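Local coordinates for protein Ufm1-specific protease (Caenorhabditis elegans, PDB 5EJJ) that cleaves the peptide bond at the C-terminal glycine of the ubiquitin-like modifier ufm-1 as a thiol protease and is needed to localise certain odorant receptors to olfactory cilia, at residues 62-74 with 295-307. Sequence-based numbering, arbitrary orientation.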
loop_
_atom_site.group_PDB
_atom_site.type_symbol
_atom_site.label_atom_id
_atom_site.label_comp_id
_atom_site.label_asym_id
_atom_site.label_seq_id
_atom_site.Cartn_x
_atom_site.Cartn_y
_atom_site.Cartn_z
ATOM N N ARG A 62 19.781 4.374 10.116
ATOM C CA ARG A 62 19.911 3.068 9.498
ATOM C C ARG A 62 19.050 2.102 10.280
ATOM O O ARG A 62 18.277 1.342 9.714
ATOM C CB ARG A 62 21.362 2.591 9.471
ATOM C CG ARG A 62 21.604 1.430 8.520
ATOM C CD ARG A 62 22.888 0.624 8.835
ATOM N NE ARG A 62 23.014 0.195 10.242
ATOM C CZ ARG A 62 22.193 -0.649 10.891
ATOM N NH1 ARG A 62 21.130 -1.196 10.301
ATOM N NH2 ARG A 62 22.434 -0.943 12.166
ATOM N N GLN A 63 19.171 2.153 11.597
ATOM C CA GLN A 63 18.385 1.293 12.468
ATOM C C GLN A 63 16.901 1.600 12.391
ATOM O O GLN A 63 16.075 0.704 12.555
ATOM C CB GLN A 63 18.828 1.448 13.913
ATOM C CG GLN A 63 20.255 1.055 14.190
ATOM C CD GLN A 63 20.644 1.358 15.619
ATOM O OE1 GLN A 63 19.799 1.734 16.443
ATOM N NE2 GLN A 63 21.927 1.200 15.926
ATOM N N PHE A 64 16.539 2.860 12.178
ATOM C CA PHE A 64 15.120 3.141 12.004
ATOM C C PHE A 64 14.583 2.504 10.724
ATOM O O PHE A 64 13.506 1.913 10.725
ATOM C CB PHE A 64 14.793 4.624 12.008
ATOM C CG PHE A 64 13.327 4.885 11.894
ATOM C CD1 PHE A 64 12.485 4.698 12.995
ATOM C CD2 PHE A 64 12.768 5.260 10.675
ATOM C CE1 PHE A 64 11.124 4.917 12.895
ATOM C CE2 PHE A 64 11.407 5.482 10.559
ATOM C CZ PHE A 64 10.581 5.313 11.667
ATOM N N LEU A 65 15.340 2.624 9.640
ATOM C CA LEU A 65 14.933 2.047 8.370
ATOM C C LEU A 65 14.691 0.558 8.499
ATOM O O LEU A 65 13.597 0.092 8.202
ATOM C CB LEU A 65 15.960 2.322 7.269
ATOM C CG LEU A 65 16.110 3.797 6.891
ATOM C CD1 LEU A 65 17.002 3.907 5.709
ATOM C CD2 LEU A 65 14.787 4.441 6.605
ATOM N N GLU A 66 15.701 -0.175 8.965
ATOM C CA GLU A 66 15.661 -1.638 9.007
ATOM C C GLU A 66 14.496 -2.142 9.862
ATOM O O GLU A 66 13.884 -3.158 9.537
ATOM C CB GLU A 66 17.000 -2.187 9.509
ATOM C CG GLU A 66 17.284 -3.680 9.242
ATOM C CD GLU A 66 18.812 -3.981 9.217
ATOM O OE1 GLU A 66 19.232 -5.143 8.937
ATOM O OE2 GLU A 66 19.604 -3.034 9.481
ATOM N N SER A 67 14.154 -1.420 10.922
ATOM C CA SER A 67 13.091 -1.880 11.796
ATOM C C SER A 67 11.738 -1.722 11.122
ATOM O O SER A 67 10.716 -2.243 11.586
ATOM C CB SER A 67 13.101 -1.109 13.118
ATOM O OG SER A 67 12.319 0.076 13.060
ATOM N N SER A 68 11.726 -0.985 10.024
ATOM C CA SER A 68 10.479 -0.697 9.340
ATOM C C SER A 68 10.219 -1.586 8.146
ATOM O O SER A 68 9.132 -1.572 7.600
ATOM C CB SER A 68 10.471 0.746 8.917
ATOM O OG SER A 68 10.565 1.548 10.080
ATOM N N LEU A 69 11.220 -2.364 7.756
ATOM C CA LEU A 69 11.110 -3.271 6.633
ATOM C C LEU A 69 10.708 -4.666 7.100
ATOM O O LEU A 69 10.821 -4.992 8.283
ATOM C CB LEU A 69 12.437 -3.318 5.902
ATOM C CG LEU A 69 12.949 -1.910 5.658
ATOM C CD1 LEU A 69 14.286 -1.962 4.996
ATOM C CD2 LEU A 69 11.976 -1.191 4.784
ATOM N N SER A 70 10.228 -5.483 6.167
ATOM C CA SER A 70 9.795 -6.835 6.488
ATOM C C SER A 70 10.940 -7.666 6.977
ATOM O O SER A 70 12.067 -7.510 6.528
ATOM C CB SER A 70 9.165 -7.523 5.290
ATOM O OG SER A 70 7.799 -7.188 5.187
ATOM N N ALA A 71 10.605 -8.583 7.879
ATOM C CA ALA A 71 11.565 -9.310 8.693
ATOM C C ALA A 71 12.577 -10.122 7.894
ATOM O O ALA A 71 13.681 -10.364 8.383
ATOM C CB ALA A 71 10.842 -10.183 9.678
ATOM N N ASP A 72 12.229 -10.525 6.673
ATOM C CA ASP A 72 13.167 -11.290 5.854
ATOM C C ASP A 72 14.230 -10.426 5.161
ATOM O O ASP A 72 15.122 -10.932 4.488
ATOM C CB ASP A 72 12.415 -12.117 4.827
ATOM C CG ASP A 72 11.797 -11.272 3.734
ATOM O OD1 ASP A 72 11.007 -10.344 4.036
ATOM O OD2 ASP A 72 12.109 -11.530 2.558
ATOM N N ILE A 73 14.136 -9.121 5.348
ATOM C CA ILE A 73 14.973 -8.173 4.651
ATOM C C ILE A 73 15.926 -7.494 5.617
ATOM O O ILE A 73 15.547 -7.099 6.708
ATOM C CB ILE A 73 14.077 -7.133 4.001
ATOM C CG1 ILE A 73 13.277 -7.803 2.900
ATOM C CG2 ILE A 73 14.870 -5.974 3.448
ATOM C CD1 ILE A 73 12.580 -6.841 2.005
ATOM N N GLU A 74 17.182 -7.359 5.224
ATOM C CA GLU A 74 18.139 -6.658 6.064
ATOM C C GLU A 74 19.083 -5.812 5.230
ATOM O O GLU A 74 19.068 -5.860 4.005
ATOM C CB GLU A 74 18.957 -7.670 6.838
ATOM C CG GLU A 74 19.843 -8.486 5.957
ATOM C CD GLU A 74 20.311 -9.740 6.646
ATOM O OE1 GLU A 74 19.741 -10.827 6.367
ATOM O OE2 GLU A 74 21.246 -9.640 7.480
ATOM N N PRO A 295 3.656 0.945 0.057
ATOM C CA PRO A 295 3.849 2.173 -0.707
ATOM C C PRO A 295 3.811 1.904 -2.192
ATOM O O PRO A 295 4.026 0.762 -2.598
ATOM C CB PRO A 295 5.244 2.623 -0.285
ATOM C CG PRO A 295 5.343 2.156 1.125
ATOM C CD PRO A 295 4.675 0.793 1.101
ATOM N N PRO A 296 3.514 2.940 -2.993
ATOM C CA PRO A 296 3.492 2.791 -4.452
ATOM C C PRO A 296 4.840 2.294 -4.952
ATOM O O PRO A 296 5.877 2.875 -4.616
ATOM C CB PRO A 296 3.223 4.222 -4.944
ATOM C CG PRO A 296 3.659 5.096 -3.822
ATOM C CD PRO A 296 3.247 4.333 -2.593
ATOM N N GLY A 297 4.819 1.202 -5.704
ATOM C CA GLY A 297 6.020 0.701 -6.334
ATOM C C GLY A 297 6.636 -0.445 -5.582
ATOM O O GLY A 297 7.269 -1.322 -6.182
ATOM N N TRP A 298 6.458 -0.420 -4.262
ATOM C CA TRP A 298 7.060 -1.405 -3.355
ATOM C C TRP A 298 6.552 -2.848 -3.516
ATOM O O TRP A 298 5.395 -3.079 -3.848
ATOM C CB TRP A 298 6.815 -0.966 -1.925
ATOM C CG TRP A 298 7.685 0.124 -1.460
ATOM C CD1 TRP A 298 8.120 1.190 -2.168
ATOM C CD2 TRP A 298 8.249 0.243 -0.156
ATOM N NE1 TRP A 298 8.926 1.987 -1.378
ATOM C CE2 TRP A 298 9.018 1.419 -0.138
ATOM C CE3 TRP A 298 8.176 -0.535 1.002
ATOM C CZ2 TRP A 298 9.709 1.829 0.983
ATOM C CZ3 TRP A 298 8.852 -0.125 2.103
ATOM C CH2 TRP A 298 9.612 1.045 2.094
ATOM N N VAL A 299 7.412 -3.818 -3.262
ATOM C CA VAL A 299 7.009 -5.208 -3.413
ATOM C C VAL A 299 7.191 -5.973 -2.115
ATOM O O VAL A 299 7.051 -7.193 -2.074
ATOM C CB VAL A 299 7.807 -5.911 -4.502
ATOM C CG1 VAL A 299 7.531 -5.278 -5.803
ATOM C CG2 VAL A 299 9.288 -5.822 -4.192
ATOM N N SER A 300 7.522 -5.257 -1.051
ATOM C CA SER A 300 7.490 -5.814 0.280
ATOM C C SER A 300 6.882 -4.687 1.116
ATOM O O SER A 300 6.988 -3.518 0.734
ATOM C CB SER A 300 8.906 -6.216 0.718
ATOM O OG SER A 300 9.039 -6.340 2.135
ATOM N N LEU A 301 6.238 -5.041 2.232
ATOM C CA LEU A 301 5.484 -4.095 3.051
ATOM C C LEU A 301 6.374 -3.171 3.868
ATOM O O LEU A 301 7.571 -3.409 3.989
ATOM C CB LEU A 301 4.549 -4.864 3.980
ATOM C CG LEU A 301 3.531 -5.767 3.277
ATOM C CD1 LEU A 301 2.888 -6.733 4.254
ATOM C CD2 LEU A 301 2.462 -4.917 2.594
ATOM N N LEU A 302 5.777 -2.119 4.414
ATOM C CA LEU A 302 6.445 -1.145 5.271
ATOM C C LEU A 302 5.701 -1.111 6.595
ATOM O O LEU A 302 4.473 -1.003 6.612
ATOM C CB LEU A 302 6.369 0.245 4.647
ATOM C CG LEU A 302 6.743 1.472 5.483
ATOM C CD1 LEU A 302 8.223 1.591 5.720
ATOM C CD2 LEU A 302 6.310 2.675 4.750
ATOM N N HIS A 303 6.435 -1.188 7.704
ATOM C CA HIS A 303 5.824 -1.391 9.011
ATOM C C HIS A 303 6.169 -0.255 9.940
ATOM O O HIS A 303 7.327 0.056 10.131
ATOM C CB HIS A 303 6.317 -2.680 9.618
ATOM C CG HIS A 303 6.318 -3.824 8.668
ATOM N ND1 HIS A 303 5.373 -4.824 8.715
ATOM C CD2 HIS A 303 7.149 -4.136 7.644
ATOM C CE1 HIS A 303 5.627 -5.700 7.763
ATOM N NE2 HIS A 303 6.697 -5.304 7.096
ATOM N N LEU A 304 5.170 0.374 10.534
ATOM C CA LEU A 304 5.450 1.560 11.310
ATOM C C LEU A 304 4.553 1.664 12.524
ATOM O O LEU A 304 3.359 1.352 12.468
ATOM C CB LEU A 304 5.274 2.806 10.446
ATOM C CG LEU A 304 6.160 2.967 9.214
ATOM C CD1 LEU A 304 5.693 4.152 8.415
ATOM C CD2 LEU A 304 7.614 3.114 9.617
ATOM N N GLN A 305 5.160 2.095 13.624
ATOM C CA GLN A 305 4.446 2.533 14.813
ATOM C C GLN A 305 4.254 4.029 14.637
ATOM O O GLN A 305 5.234 4.764 14.444
ATOM C CB GLN A 305 5.290 2.255 16.042
ATOM C CG GLN A 305 5.695 0.826 16.130
ATOM C CD GLN A 305 4.482 -0.050 16.195
ATOM O OE1 GLN A 305 4.157 -0.743 15.237
ATOM N NE2 GLN A 305 3.773 -0.001 17.317
ATOM N N LEU A 306 2.996 4.474 14.650
ATOM C CA LEU A 306 2.671 5.878 14.362
ATOM C C LEU A 306 2.334 6.697 15.615
ATOM O O LEU A 306 1.510 6.283 16.440
ATOM C CB LEU A 306 1.511 5.946 13.384
ATOM C CG LEU A 306 1.797 5.377 12.012
ATOM C CD1 LEU A 306 0.534 5.414 11.213
ATOM C CD2 LEU A 306 2.889 6.191 11.354
ATOM N N PRO A 307 2.981 7.858 15.767
ATOM C CA PRO A 307 2.731 8.735 16.919
ATOM C C PRO A 307 1.406 9.486 16.789
ATOM O O PRO A 307 1.387 10.631 16.354
ATOM C CB PRO A 307 3.922 9.707 16.895
ATOM C CG PRO A 307 4.413 9.688 15.482
ATOM C CD PRO A 307 4.119 8.306 14.946
HETATM O O HOH W 1 8.348 -1.635 12.489
HETATM O O HOH W 2 6.261 -7.771 2.860
HETATM O O HOH W 3 9.569 -9.548 1.743
#
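Ser68, Ser70 and His303 carry this buried contact. It joins the last turn of helix 59-68 and the loop after it, in the N-terminal MPN family region, to strand 302-306, which pairs with strand 289-293 in a two-stranded antiparallel hairpin. The N-to-C directions of helix 62-68 and strand 302-306 differ by 113°. His303 meets the 62-74 segment twice. Its backbone N donates to Ser68 O over 2.7 Å, in the carbonyl plane. The side chain sets CG anti to its own carbonyl carbon (chi1 -46°), and NE2 then comes 2.9 Å from Ser70 OG in a hydrogen bond. That hydroxyl lies at the ring edge, near the ring plane. With an alanine here, Ser70 OG would probably lose its ring partner, and a gap would be likely to open beside the backbone of Leu69. Water 2 joins Ser70 OG to Leu301 N, giving the hydroxyl a second partner. Ser68 OG donates a hydrogen bond back to Phe64 O at 3.0 Å. Ser67 OG, which also bonds to Asn270 ND2, reaches the same oxygen from the opposite face of the carbonyl plane. Leu304 CD2 packs 3.4 Å from Ser68 OG and also touches Phe64 CZ. Leu322 of helix 312-325 meets both Phe64 and Leu304. Farther along, Leu69 CD2 rests 4.2 Å from Trp298 CH2. Water 1 donates to both Ser67 O and His303 O, the latter at 3.1 Å.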